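Long-range contacts in MstE (Scytonema sp. PCC 10023, PDB 6SBF), which is a monodomain class II terpene cyclase that assembles complex isoprenoid scaffolds, probably those of the merosterols: residues F48-A53 with F339-I344; T112-L116 with A133-L137; Y310-P314 with H326-Y330. The protein carries 1 engineered substitution. The contacts are given in a common frame with arbitrary orientation. Residue numbers count along the deposited sequence, not the author numbering.

Contact 1. Residues F48-A53 with F339-I344; sequences FNFPQA and FEGSII
In this alpha6-alpha6 barrel protein, a small beta hairpin packs against a separate three-stranded sheet, and the contact is made by side chains without a hydrogen bond between the segments. Strand 48-50 passes strand 342-344 at 8.8 Å, their directions 137° apart; the CA atoms of Phe48 and Ile344 lie 7.1 Å apart and those of Phe50 and Phe339 7.9 Å. Phe48 has a positive phi (71°); its CB points sideways, but with chi1 m the ring comes nearer, and Phe48 CD1 lies 4.0 Å from Ile344 CD1; Trp60 and Phe351 meet the same ring. Asn49, its side chain turned to partly exposed surroundings (chi1 t), offers backbone: its O is 3.9 Å from Ile344 CD1. Phe50 (chi1 m) is the centre of the contact. Ile344, rotamer p then t, stretches its slim CD1 over one face of that ring, 3.9 Å from the centroid, a CH-pi contact, while the ring edge meets the face of Phe339 in a T-shaped pair (centroids 5.1 Å apart, planes at 71°). A type II turn runs from Phe50 to Ala53, with Pro51, whose fixed phi suits the first corner, and Gln52 at 65/22. Pro51 CD reaches Phe339 CZ at 3.6 Å, near the ring plane, and Ala53, small and pointing toward its partner, puts CB 3.9 Å from Phe339 CE2. Phe339 (chi1 m) opens another type II turn, Phe339-Ser342, in which Gly341 takes the positive-phi corner; there Phe339 O accepts from Ser342 N at 2.9 Å and from Ser342 OG at 2.7 Å.

Contact 2. Residues T112-L116 with A133-L137; sequences TGWAL and ARAAL
Leu116 spreads over three residues of the neighbouring helix: its CD1 lies 3.6 Å from Arg134 CG and 3.7 Å from Leu137 CD1, while its CD2 is 4.3 Å from Ala133 CB. The two segments belong to successive helices, 109-121 and 128-138, which form an antiparallel helical hairpin, the repeating unit of an alpha/alpha barrel. Both are regular alpha helix, their axes 10.0 Å apart and crossing at -144°; the nearest CA pairs are Thr112 with Ala133 (6.7 Å) and Leu116 with Arg134 (7.6 Å). Thr112 and Leu116, one turn apart, and Ala133 and Leu137, likewise spaced, supply the facing ridges. Both leucines adopt the mt rotamer common in helices, and the small Ala133 lets the backbones draw together at the Thr112 end. Gly113 presents bare backbone, its CA 4.4 Å from Leu137 CD1. Arg134 contributes its aliphatic stem and sends NH2 to the carbonyl O of Ser125, so that its charged end is satisfied beyond the apolar seam. Thr112 combines both roles with chi1 at m: OG1 hydrogen-bonds to Asp108 O and Trp99 N, whereas CG2 turns to the other helix, 4.0 Å from Leu137 CG, 3.8 Å from Ala133 CB and 3.7 Å from Ala133 O.

Contact 3. Residues Y310-P314 with H326-Y330; sequences YLRIP and HWRYY
Two outer strands of a mixed three-stranded sheet, 311-313 and 328-329, meet here across the central strand 342-344, which lies between them; the span is therefore bridged mainly by large side chains, with Trp327 also meeting backbone atoms of the first segment, and involves no hydrogen bond. The nearest CA atoms, those of Arg312 and Trp327, are 8.0 Å apart. Tyr310 and Tyr329 both have chi1 m and lean over Ile343 of the middle strand: the edge of Tyr329 approaches the face of Tyr310, Tyr329 CE2 to Tyr310 CD1 3.7 Å, in a T-shaped pair with centroids 5.2 Å apart and planes at 74°. Tyr310 OH ends on His260 NE2. Arg312, with chi1 p and the rest extended, lays its stem along Trp327; a CH-pi contact sets Arg312 CD 3.9 Å from the centroid of the Trp327 six-membered ring, while Arg312 NH1 hydrogen-bonds to Asn322 OD1. An indole, broad and flat, suits this span. With chi1 m, Trp327 sets CZ3 3.6 Å from Ile313 O and CH2 3.6 Å from Pro314 CA.

From the N terminus, the chain opens contact 1 at strand 47-50 and closes it only at 339-344, the turn and strand near the C-terminal end, so 285 intervening residues, much of the helical barrel, form one great loop. Contact 2 is nested in it as a short hairpin of consecutive helices. Contact 3 follows in series, also nested, closing a helix-free loop after helix 282-298. Contacts 1 and 3 adjoin, centres 8 Å apart: probable backbone hydrogen bonds, Gly341 N to Ile313 O and Ile343 N to Arg328 O (each 2.8 Å), join them, and the Phe339 ring stacks on Tyr330. Contact 2 lies apart in the helical body, centres about 25 Å from contact 1 and 26 Å from contact 3.

Contact 1. Residues F48-A53 with F339-I344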
ATOM      1  N   PHE A  48      10.170  -7.248  -3.983  1.00 12.05           N
ATOM      2  CA  PHE A  48      11.229  -6.412  -3.407  1.00 13.98           C
ATOM      3  C   PHE A  48      12.442  -7.258  -3.077  1.00 13.41           C
ATOM      4  O   PHE A  48      12.337  -8.461  -2.828  1.00 14.07           O
ATOM      5  CB  PHE A  48      10.766  -5.574  -2.219  1.00 13.54           C
ATOM      6  CG  PHE A  48       9.628  -4.624  -2.539  1.00 12.39           C
ATOM      7  CD1 PHE A  48       9.893  -3.368  -3.067  1.00 14.10           C
ATOM      8  CD2 PHE A  48       8.301  -4.998  -2.326  1.00 14.41           C
ATOM      9  CE1 PHE A  48       8.840  -2.520  -3.390  1.00 16.68           C
ATOM     10  CE2 PHE A  48       7.282  -4.122  -2.661  1.00 16.62           C
ATOM     11  CZ  PHE A  48       7.550  -2.877  -3.168  1.00 17.71           C
ATOM     12  N   ASN A  49      13.607  -6.612  -3.059  1.00 14.32           N
ATOM     13  CA  ASN A  49      14.847  -7.358  -2.776  1.00 13.59           C
ATOM     14  C   ASN A  49      15.878  -6.425  -2.172  1.00 14.80           C
ATOM     15  O   ASN A  49      16.125  -5.317  -2.756  1.00 18.15           O
ATOM     16  CB  ASN A  49      15.396  -8.003  -4.048  1.00 14.68           C
ATOM     17  CG  ASN A  49      16.486  -9.019  -3.813  1.00 15.87           C
ATOM     18  OD1 ASN A  49      16.776  -9.420  -2.697  1.00 18.30           O
ATOM     19  ND2 ASN A  49      17.138  -9.363  -4.890  1.00 24.37           N
ATOM     20  N   PHE A  50      16.460  -6.875  -1.073  1.00 14.87           N
ATOM     21  CA  PHE A  50      17.659  -6.240  -0.484  1.00 16.31           C
ATOM     22  C   PHE A  50      18.794  -7.226  -0.693  1.00 16.73           C
ATOM     23  O   PHE A  50      19.080  -8.050   0.184  1.00 22.02           O
ATOM     24  CB  PHE A  50      17.440  -5.968   0.989  1.00 18.14           C
ATOM     25  CG  PHE A  50      16.404  -4.928   1.272  1.00 18.08           C
ATOM     26  CD1 PHE A  50      16.731  -3.600   1.345  1.00 23.51           C
ATOM     27  CD2 PHE A  50      15.078  -5.287   1.448  1.00 19.24           C
ATOM     28  CE1 PHE A  50      15.751  -2.643   1.601  1.00 27.93           C
ATOM     29  CE2 PHE A  50      14.097  -4.356   1.757  1.00 24.98           C
ATOM     30  CZ  PHE A  50      14.460  -3.039   1.811  1.00 26.46           C
ATOM     31  N   PRO A  51      19.447  -7.224  -1.857  1.00 17.39           N
ATOM     32  CA  PRO A  51      20.453  -8.236  -2.169  1.00 21.54           C
ATOM     33  C   PRO A  51      21.602  -8.280  -1.171  1.00 23.79           C
ATOM     34  O   PRO A  51      22.089  -7.227  -0.771  1.00 25.30           O
ATOM     35  CB  PRO A  51      20.909  -7.916  -3.576  1.00 24.34           C
ATOM     36  CG  PRO A  51      20.206  -6.713  -4.023  1.00 27.02           C
ATOM     37  CD  PRO A  51      19.238  -6.292  -2.952  1.00 17.30           C
ATOM     38  N   GLN A  52      21.950  -9.516  -0.816  1.00 28.78           N
ATOM     39  CA  GLN A  52      23.105  -9.877   0.049  1.00 37.38           C
ATOM     40  C   GLN A  52      22.819  -9.286   1.421  1.00 31.64           C
ATOM     41  O   GLN A  52      23.704  -9.151   2.193  1.00 46.82           O
ATOM     42  CB  GLN A  52      24.445  -9.453  -0.559  1.00 41.58           C
ATOM     43  CG  GLN A  52      24.664  -9.912  -1.989  1.00 50.36           C
ATOM     44  CD  GLN A  52      26.131  -9.797  -2.349  1.00 58.30           C
ATOM     45  OE1 GLN A  52      26.817  -8.834  -1.994  1.00 66.41           O
ATOM     46  NE2 GLN A  52      26.636 -10.785  -3.072  1.00 84.58           N
ATOM     47  N   ALA A  53      21.549  -9.027   1.723  1.00 33.05           N
ATOM     48  CA  ALA A  53      21.151  -8.458   3.025  1.00 36.06           C
ATOM     49  C   ALA A  53      19.850  -9.143   3.420  1.00 40.93           C
ATOM     50  O   ALA A  53      19.788 -10.361   3.636  1.00 52.98           O
ATOM     51  CB  ALA A  53      21.038  -6.940   2.934  1.00 35.67           C
ATOM     52  N   PHE A 339      21.953   0.735   1.104  1.00 20.25           N
ATOM     53  CA  PHE A 339      20.504   0.937   0.959  1.00 19.20           C
ATOM     54  C   PHE A 339      20.050   2.294   1.498  1.00 18.56           C
ATOM     55  O   PHE A 339      19.085   2.844   0.923  1.00 19.67           O
ATOM     56  CB  PHE A 339      19.755  -0.220   1.601  1.00 21.27           C
ATOM     57  CG  PHE A 339      19.976  -1.506   0.865  1.00 22.02           C
ATOM     58  CD1 PHE A 339      19.413  -1.717  -0.398  1.00 23.20           C
ATOM     59  CD2 PHE A 339      20.732  -2.505   1.437  1.00 26.66           C
ATOM     60  CE1 PHE A 339      19.566  -2.944  -1.039  1.00 26.01           C
ATOM     61  CE2 PHE A 339      20.946  -3.696   0.753  1.00 25.66           C
ATOM     62  CZ  PHE A 339      20.384  -3.907  -0.488  1.00 28.86           C
ATOM     63  N   GLU A 340      20.707   2.814   2.532  1.00 19.65           N
ATOM     64  CA  GLU A 340      20.272   4.077   3.142  1.00 19.55           C
ATOM     65  C   GLU A 340      20.414   5.172   2.096  1.00 19.63           C
ATOM     66  O   GLU A 340      21.471   5.286   1.458  1.00 20.04           O
ATOM     67  CB  GLU A 340      21.030   4.428   4.409  1.00 24.59           C
ATOM     68  CG  GLU A 340      20.878   3.392   5.499  1.00 27.33           C
ATOM     69  CD  GLU A 340      21.801   2.184   5.400  1.00 42.19           C
ATOM     70  OE1 GLU A 340      21.584   1.282   6.195  1.00 59.52           O
ATOM     71  OE2 GLU A 340      22.679   2.113   4.504  1.00 36.23           O
ATOM     72  N   GLY A 341      19.344   5.937   1.946  1.00 16.57           N
ATOM     73  CA  GLY A 341      19.248   7.008   0.965  1.00 18.84           C
ATOM     74  C   GLY A 341      18.946   6.519  -0.415  1.00 17.09           C
ATOM     75  O   GLY A 341      19.000   7.330  -1.344  1.00 20.17           O
ATOM     76  N   SER A 342      18.523   5.271  -0.550  1.00 16.32           N
ATOM     77  CA  SER A 342      18.168   4.710  -1.871  0.50 16.18           C
ATOM     78  C   SER A 342      16.714   4.235  -1.922  1.00 14.30           C
ATOM     79  O   SER A 342      16.067   4.149  -0.862  1.00 15.70           O
ATOM     80  CB  SER A 342      19.117   3.609  -2.241  0.50 16.78           C
ATOM     81  OG  SER A 342      18.681   2.385  -1.676  0.50 17.64           O
ATOM     82  N   ILE A 343      16.291   4.025  -3.148  1.00 14.70           N
ATOM     83  CA  ILE A 343      14.941   3.583  -3.478  1.00 14.89           C
ATOM     84  C   ILE A 343      15.060   2.237  -4.169  1.00 15.30           C
ATOM     85  O   ILE A 343      15.818   2.090  -5.140  1.00 17.01           O
ATOM     86  CB  ILE A 343      14.246   4.638  -4.343  1.00 14.67           C
ATOM     87  CG1 ILE A 343      14.127   5.960  -3.622  1.00 16.00           C
ATOM     88  CG2 ILE A 343      12.899   4.160  -4.831  1.00 16.55           C
ATOM     89  CD1 ILE A 343      13.569   7.090  -4.488  1.00 19.84           C
ATOM     90  N   ILE A 344      14.229   1.306  -3.731  1.00 15.05           N
ATOM     91  CA  ILE A 344      14.034   0.010  -4.417  1.00 15.86           C
ATOM     92  C   ILE A 344      12.628  -0.084  -4.997  1.00 14.73           C
ATOM     93  O   ILE A 344      11.771   0.720  -4.672  1.00 16.49           O
ATOM     94  CB  ILE A 344      14.408  -1.131  -3.461  1.00 17.41           C
ATOM     95  CG1 ILE A 344      13.440  -1.281  -2.294  1.00 18.53           C
ATOM     96  CG2 ILE A 344      15.858  -0.991  -3.008  1.00 20.51           C
ATOM     97  CD1 ILE A 344      13.582  -2.616  -1.655  1.00 22.45           C
TER

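Contact 2. Residues T112-L116 with A133-L137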
ATOM      1  N   THR A 112       1.989  -6.245   9.745  1.00 11.18           N
ATOM      2  CA  THR A 112       0.939  -6.825  10.663  1.00 11.21           C
ATOM      3  C   THR A 112      -0.428  -6.261  10.332  1.00 12.18           C
ATOM      4  O   THR A 112      -1.414  -7.010  10.294  1.00 12.39           O
ATOM      5  CB  THR A 112       1.374  -6.652  12.130  1.00 12.04           C
ATOM      6  OG1 THR A 112       2.616  -7.334  12.344  1.00 12.63           O
ATOM      7  CG2 THR A 112       0.366  -7.181  13.078  1.00 12.99           C
ATOM      8  N   GLY A 113      -0.530  -4.966  10.075  1.00 11.80           N
ATOM      9  CA  GLY A 113      -1.811  -4.385   9.679  1.00 11.72           C
ATOM     10  C   GLY A 113      -2.358  -4.958   8.410  1.00 11.48           C
ATOM     11  O   GLY A 113      -3.552  -5.326   8.365  1.00 12.92           O
ATOM     12  N   TRP A 114      -1.547  -5.113   7.377  1.00 11.00           N
ATOM     13  CA  TRP A 114      -2.031  -5.716   6.126  1.00 11.89           C
ATOM     14  C   TRP A 114      -2.467  -7.162   6.361  1.00 11.42           C
ATOM     15  O   TRP A 114      -3.460  -7.596   5.744  1.00 12.03           O
ATOM     16  CB  TRP A 114      -0.987  -5.642   5.010  1.00 11.79           C
ATOM     17  CG  TRP A 114      -0.817  -4.246   4.496  1.00 11.98           C
ATOM     18  CD1 TRP A 114       0.209  -3.377   4.752  1.00 13.18           C
ATOM     19  CD2 TRP A 114      -1.729  -3.525   3.630  1.00 11.33           C
ATOM     20  NE1 TRP A 114      -0.018  -2.159   4.159  1.00 13.30           N
ATOM     21  CE2 TRP A 114      -1.186  -2.232   3.426  1.00 12.50           C
ATOM     22  CE3 TRP A 114      -2.917  -3.882   2.964  1.00 12.59           C
ATOM     23  CZ2 TRP A 114      -1.842  -1.282   2.671  1.00 12.86           C
ATOM     24  CZ3 TRP A 114      -3.550  -2.930   2.196  1.00 13.37           C
ATOM     25  CH2 TRP A 114      -3.015  -1.631   2.050  1.00 13.86           C
ATOM     26  N   ALA A 115      -1.741  -7.907   7.142  1.00 11.27           N
ATOM     27  CA  ALA A 115      -2.103  -9.311   7.442  1.00 12.31           C
ATOM     28  C   ALA A 115      -3.459  -9.337   8.135  1.00 11.91           C
ATOM     29  O   ALA A 115      -4.249 -10.259   7.866  1.00 12.59           O
ATOM     30  CB  ALA A 115      -1.043  -9.979   8.297  1.00 12.88           C
ATOM     31  N   LEU A 116      -3.737  -8.382   9.005  1.00 11.47           N
ATOM     32  CA  LEU A 116      -5.045  -8.261   9.671  1.00 11.37           C
ATOM     33  C   LEU A 116      -6.143  -7.878   8.694  1.00 11.40           C
ATOM     34  O   LEU A 116      -7.304  -8.347   8.899  1.00 13.48           O
ATOM     35  CB  LEU A 116      -4.925  -7.392  10.912  1.00 11.98           C
ATOM     36  CG  LEU A 116      -4.115  -7.975  12.055  1.00 13.14           C
ATOM     37  CD1 LEU A 116      -3.824  -6.899  13.097  1.00 14.44           C
ATOM     38  CD2 LEU A 116      -4.877  -9.138  12.711  1.00 17.00           C
ATOM     39  N   ALA A 133      -1.825 -10.585  17.214  1.00 13.48           N
ATOM     40  CA  ALA A 133      -1.191  -9.624  16.316  1.00 13.97           C
ATOM     41  C   ALA A 133      -1.770  -8.225  16.567  1.00 13.38           C
ATOM     42  O   ALA A 133      -1.011  -7.239  16.551  1.00 14.82           O
ATOM     43  CB  ALA A 133      -1.301 -10.092  14.890  1.00 16.37           C
ATOM     44  N   ARG A 134      -3.088  -8.121  16.756  1.00 15.10           N
ATOM     45  CA  ARG A 134      -3.690  -6.795  17.026  1.00 15.58           C
ATOM     46  C   ARG A 134      -3.142  -6.238  18.324  1.00 15.09           C
ATOM     47  O   ARG A 134      -2.915  -4.995  18.417  1.00 15.36           O
ATOM     48  CB  ARG A 134      -5.211  -6.859  17.145  1.00 24.19           C
ATOM     49  CG  ARG A 134      -5.980  -6.377  15.961  1.00 29.17           C
ATOM     50  CD  ARG A 134      -7.455  -6.186  16.193  1.00 23.29           C
ATOM     51  NE  ARG A 134      -8.132  -7.241  16.820  1.00 25.19           N
ATOM     52  CZ  ARG A 134      -8.487  -8.355  16.204  1.00 21.58           C
ATOM     53  NH1 ARG A 134      -9.033  -9.233  16.980  1.00 24.30           N
ATOM     54  NH2 ARG A 134      -8.440  -8.507  14.869  1.00 21.51           N
ATOM     55  N   ALA A 135      -3.005  -7.079  19.330  1.00 14.07           N
ATOM     56  CA  ALA A 135      -2.412  -6.653  20.617  1.00 15.71           C
ATOM     57  C   ALA A 135      -0.987  -6.116  20.396  1.00 14.12           C
ATOM     58  O   ALA A 135      -0.657  -5.054  20.918  1.00 15.90           O
ATOM     59  CB  ALA A 135      -2.473  -7.803  21.588  1.00 14.85           C
ATOM     60  N   ALA A 136      -0.212  -6.810  19.580  1.00 13.51           N
ATOM     61  CA  ALA A 136       1.150  -6.410  19.286  1.00 15.01           C
ATOM     62  C   ALA A 136       1.128  -5.051  18.589  1.00 15.25           C
ATOM     63  O   ALA A 136       2.030  -4.232  18.856  1.00 16.06           O
ATOM     64  CB  ALA A 136       1.857  -7.429  18.444  1.00 17.41           C
ATOM     65  N   LEU A 137       0.186  -4.798  17.707  1.00 15.18           N
ATOM     66  CA  LEU A 137       0.107  -3.467  17.052  1.00 17.00           C
ATOM     67  C   LEU A 137      -0.024  -2.375  18.081  1.00 17.41           C
ATOM     68  O   LEU A 137       0.573  -1.289  17.861  1.00 18.46           O
ATOM     69  CB  LEU A 137      -1.103  -3.324  16.170  1.00 23.32           C
ATOM     70  CG  LEU A 137      -0.952  -3.827  14.795  1.00 22.56           C
ATOM     71  CD1 LEU A 137      -2.253  -3.640  14.012  1.00 17.74           C
ATOM     72  CD2 LEU A 137       0.180  -3.147  14.050  1.00 25.40           C
TER

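Contact 3. Residues Y310-P314 with H326-Y330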
ATOM      1  N   TYR A 310       7.703   2.354  -5.568  1.00 12.85           N
ATOM      2  CA  TYR A 310       9.010   2.846  -5.103  1.00 13.24           C
ATOM      3  C   TYR A 310       9.038   2.979  -3.608  1.00 13.48           C
ATOM      4  O   TYR A 310       8.324   3.846  -3.044  1.00 15.51           O
ATOM      5  CB  TYR A 310       9.445   4.112  -5.824  1.00 13.44           C
ATOM      6  CG  TYR A 310       9.741   3.915  -7.286  1.00 13.70           C
ATOM      7  CD1 TYR A 310      10.724   3.048  -7.712  1.00 16.11           C
ATOM      8  CD2 TYR A 310       9.046   4.564  -8.272  1.00 15.97           C
ATOM      9  CE1 TYR A 310      10.976   2.848  -9.063  1.00 16.86           C
ATOM     10  CE2 TYR A 310       9.283   4.395  -9.615  1.00 17.20           C
ATOM     11  CZ  TYR A 310      10.272   3.531 -10.037  1.00 16.02           C
ATOM     12  OH  TYR A 310      10.476   3.359 -11.365  1.00 21.10           O
ATOM     13  N   LEU A 311       9.841   2.131  -2.978  1.00 14.03           N
ATOM     14  CA  LEU A 311      10.022   1.998  -1.529  1.00 13.84           C
ATOM     15  C   LEU A 311      11.374   2.657  -1.198  1.00 14.77           C
ATOM     16  O   LEU A 311      12.437   2.216  -1.726  1.00 17.00           O
ATOM     17  CB  LEU A 311      10.013   0.525  -1.157  1.00 15.41           C
ATOM     18  CG  LEU A 311      10.165   0.184   0.309  1.00 18.72           C
ATOM     19  CD1 LEU A 311       8.946   0.617   1.072  1.00 23.16           C
ATOM     20  CD2 LEU A 311      10.398  -1.319   0.442  1.00 21.66           C
ATOM     21  N   ARG A 312      11.359   3.615  -0.327  1.00 15.11           N
ATOM     22  CA  ARG A 312      12.587   4.295   0.034  1.00 15.76           C
ATOM     23  C   ARG A 312      13.086   3.820   1.369  1.00 15.93           C
ATOM     24  O   ARG A 312      12.304   3.411   2.245  1.00 19.11           O
ATOM     25  CB  ARG A 312      12.370   5.739  -0.242  1.00 25.27           C
ATOM     26  CG  ARG A 312      11.556   6.349   0.808  1.00 23.29           C
ATOM     27  CD  ARG A 312      11.178   7.688   0.129  1.00 29.22           C
ATOM     28  NE  ARG A 312      10.310   8.353   1.019  1.00 27.13           N
ATOM     29  CZ  ARG A 312       9.661   9.581   0.914  1.00 19.95           C
ATOM     30  NH1 ARG A 312       8.938   9.923   1.950  1.00 17.49           N
ATOM     31  NH2 ARG A 312       9.713  10.399  -0.107  1.00 25.16           N
ATOM     32  N   ILE A 313      14.413   3.836   1.495  1.00 14.66           N
ATOM     33  CA  ILE A 313      15.079   3.442   2.731  1.00 15.93           C
ATOM     34  C   ILE A 313      15.744   4.698   3.270  1.00 16.15           C
ATOM     35  O   ILE A 313      16.888   5.020   2.944  1.00 16.84           O
ATOM     36  CB  ILE A 313      16.081   2.328   2.490  1.00 20.99           C
ATOM     37  CG1 ILE A 313      15.437   1.152   1.733  1.00 25.30           C
ATOM     38  CG2 ILE A 313      16.651   1.968   3.854  1.00 23.36           C
ATOM     39  CD1 ILE A 313      14.129   0.572   2.355  1.00 32.36           C
ATOM     40  N   PRO A 314      15.064   5.470   4.161  1.00 16.47           N
ATOM     41  CA  PRO A 314      15.723   6.614   4.762  1.00 17.21           C
ATOM     42  C   PRO A 314      16.827   6.130   5.686  1.00 17.68           C
ATOM     43  O   PRO A 314      16.801   5.004   6.158  1.00 18.56           O
ATOM     44  CB  PRO A 314      14.632   7.283   5.596  1.00 17.79           C
ATOM     45  CG  PRO A 314      13.322   6.718   5.008  1.00 17.02           C
ATOM     46  CD  PRO A 314      13.710   5.292   4.688  1.00 16.37           C
ATOM     47  N   HIS A 326      18.302  13.660  -1.602  1.00 16.92           N
ATOM     48  CA  HIS A 326      19.439  12.884  -2.127  1.00 16.05           C
ATOM     49  C   HIS A 326      19.086  11.515  -2.682  1.00 16.82           C
ATOM     50  O   HIS A 326      20.001  10.731  -3.018  1.00 19.57           O
ATOM     51  CB  HIS A 326      20.529  12.760  -1.048  1.00 17.38           C
ATOM     52  CG  HIS A 326      20.910  14.031  -0.379  1.00 17.75           C
ATOM     53  ND1 HIS A 326      21.541  15.069  -1.035  1.00 17.98           N
ATOM     54  CD2 HIS A 326      20.739  14.415   0.908  1.00 19.23           C
ATOM     55  CE1 HIS A 326      21.753  16.036  -0.164  1.00 17.66           C
ATOM     56  NE2 HIS A 326      21.284  15.670   1.059  1.00 18.04           N
ATOM     57  N   TRP A 327      17.842  11.167  -2.760  1.00 17.39           N
ATOM     58  CA  TRP A 327      17.397   9.820  -3.157  1.00 17.11           C
ATOM     59  C   TRP A 327      18.064   9.435  -4.459  1.00 17.86           C
ATOM     60  O   TRP A 327      18.047  10.228  -5.423  1.00 21.84           O
ATOM     61  CB  TRP A 327      15.877   9.672  -3.312  1.00 21.38           C
ATOM     62  CG  TRP A 327      15.114   9.985  -2.072  1.00 20.00           C
ATOM     63  CD1 TRP A 327      14.300  11.048  -1.801  1.00 18.86           C
ATOM     64  CD2 TRP A 327      15.096   9.169  -0.903  1.00 16.16           C
ATOM     65  NE1 TRP A 327      13.835  10.951  -0.519  1.00 19.55           N
ATOM     66  CE2 TRP A 327      14.302   9.820   0.052  1.00 16.32           C
ATOM     67  CE3 TRP A 327      15.702   7.941  -0.571  1.00 16.23           C
ATOM     68  CZ2 TRP A 327      14.130   9.343   1.331  1.00 18.77           C
ATOM     69  CZ3 TRP A 327      15.568   7.502   0.711  1.00 16.85           C
ATOM     70  CH2 TRP A 327      14.766   8.169   1.631  1.00 18.31           C
ATOM     71  N   ARG A 328      18.521   8.196  -4.492  1.00 21.01           N
ATOM     72  CA  ARG A 328      18.975   7.542  -5.718  1.00 22.88           C
ATOM     73  C   ARG A 328      18.276   6.179  -5.830  1.00 19.28           C
ATOM     74  O   ARG A 328      17.935   5.619  -4.804  1.00 19.98           O
ATOM     75  CB  ARG A 328      20.479   7.295  -5.655  1.00 23.92           C
ATOM     76  CG  ARG A 328      21.313   8.575  -5.639  1.00 31.34           C
ATOM     77  CD  ARG A 328      22.788   8.269  -5.693  1.00 34.31           C
ATOM     78  NE  ARG A 328      23.221   7.554  -4.497  1.00 41.32           N
ATOM     79  CZ  ARG A 328      24.424   7.009  -4.393  1.00 50.20           C
ATOM     80  NH1 ARG A 328      24.782   6.352  -3.302  1.00 56.45           N
ATOM     81  NH2 ARG A 328      25.264   7.143  -5.398  1.00 44.33           N
ATOM     82  N   TYR A 329      18.150   5.684  -7.035  1.00 17.71           N
ATOM     83  CA  TYR A 329      17.528   4.374  -7.302  1.00 16.73           C
ATOM     84  C   TYR A 329      18.629   3.328  -7.138  1.00 17.19           C
ATOM     85  O   TYR A 329      19.648   3.425  -7.818  1.00 20.13           O
ATOM     86  CB  TYR A 329      16.825   4.367  -8.662  1.00 18.87           C
ATOM     87  CG  TYR A 329      15.632   5.291  -8.604  1.00 18.84           C
ATOM     88  CD1 TYR A 329      15.781   6.648  -8.830  1.00 21.24           C
ATOM     89  CD2 TYR A 329      14.389   4.796  -8.232  1.00 18.21           C
ATOM     90  CE1 TYR A 329      14.699   7.501  -8.697  1.00 22.33           C
ATOM     91  CE2 TYR A 329      13.300   5.632  -8.084  1.00 19.67           C
ATOM     92  CZ  TYR A 329      13.473   6.980  -8.316  1.00 20.99           C
ATOM     93  OH  TYR A 329      12.437   7.861  -8.162  1.00 22.08           O
ATOM     94  N   TYR A 330      18.496   2.425  -6.185  1.00 18.47           N
ATOM     95  CA  TYR A 330      19.538   1.446  -5.778  1.00 18.17           C
ATOM     96  C   TYR A 330      20.084   0.721  -7.009  1.00 18.11           C
ATOM     97  O   TYR A 330      21.316   0.610  -7.178  1.00 21.56           O
ATOM     98  CB  TYR A 330      18.994   0.423  -4.780  1.00 19.71           C
ATOM     99  CG  TYR A 330      20.059  -0.518  -4.281  1.00 20.77           C
ATOM    100  CD1 TYR A 330      20.880  -0.138  -3.238  1.00 21.63           C
ATOM    101  CD2 TYR A 330      20.176  -1.805  -4.779  1.00 24.15           C
ATOM    102  CE1 TYR A 330      21.861  -0.973  -2.734  1.00 24.26           C
ATOM    103  CE2 TYR A 330      21.149  -2.660  -4.290  1.00 26.10           C
ATOM    104  CZ  TYR A 330      21.987  -2.243  -3.266  1.00 28.16           C
ATOM    105  OH  TYR A 330      22.905  -3.117  -2.784  1.00 36.06           O
TER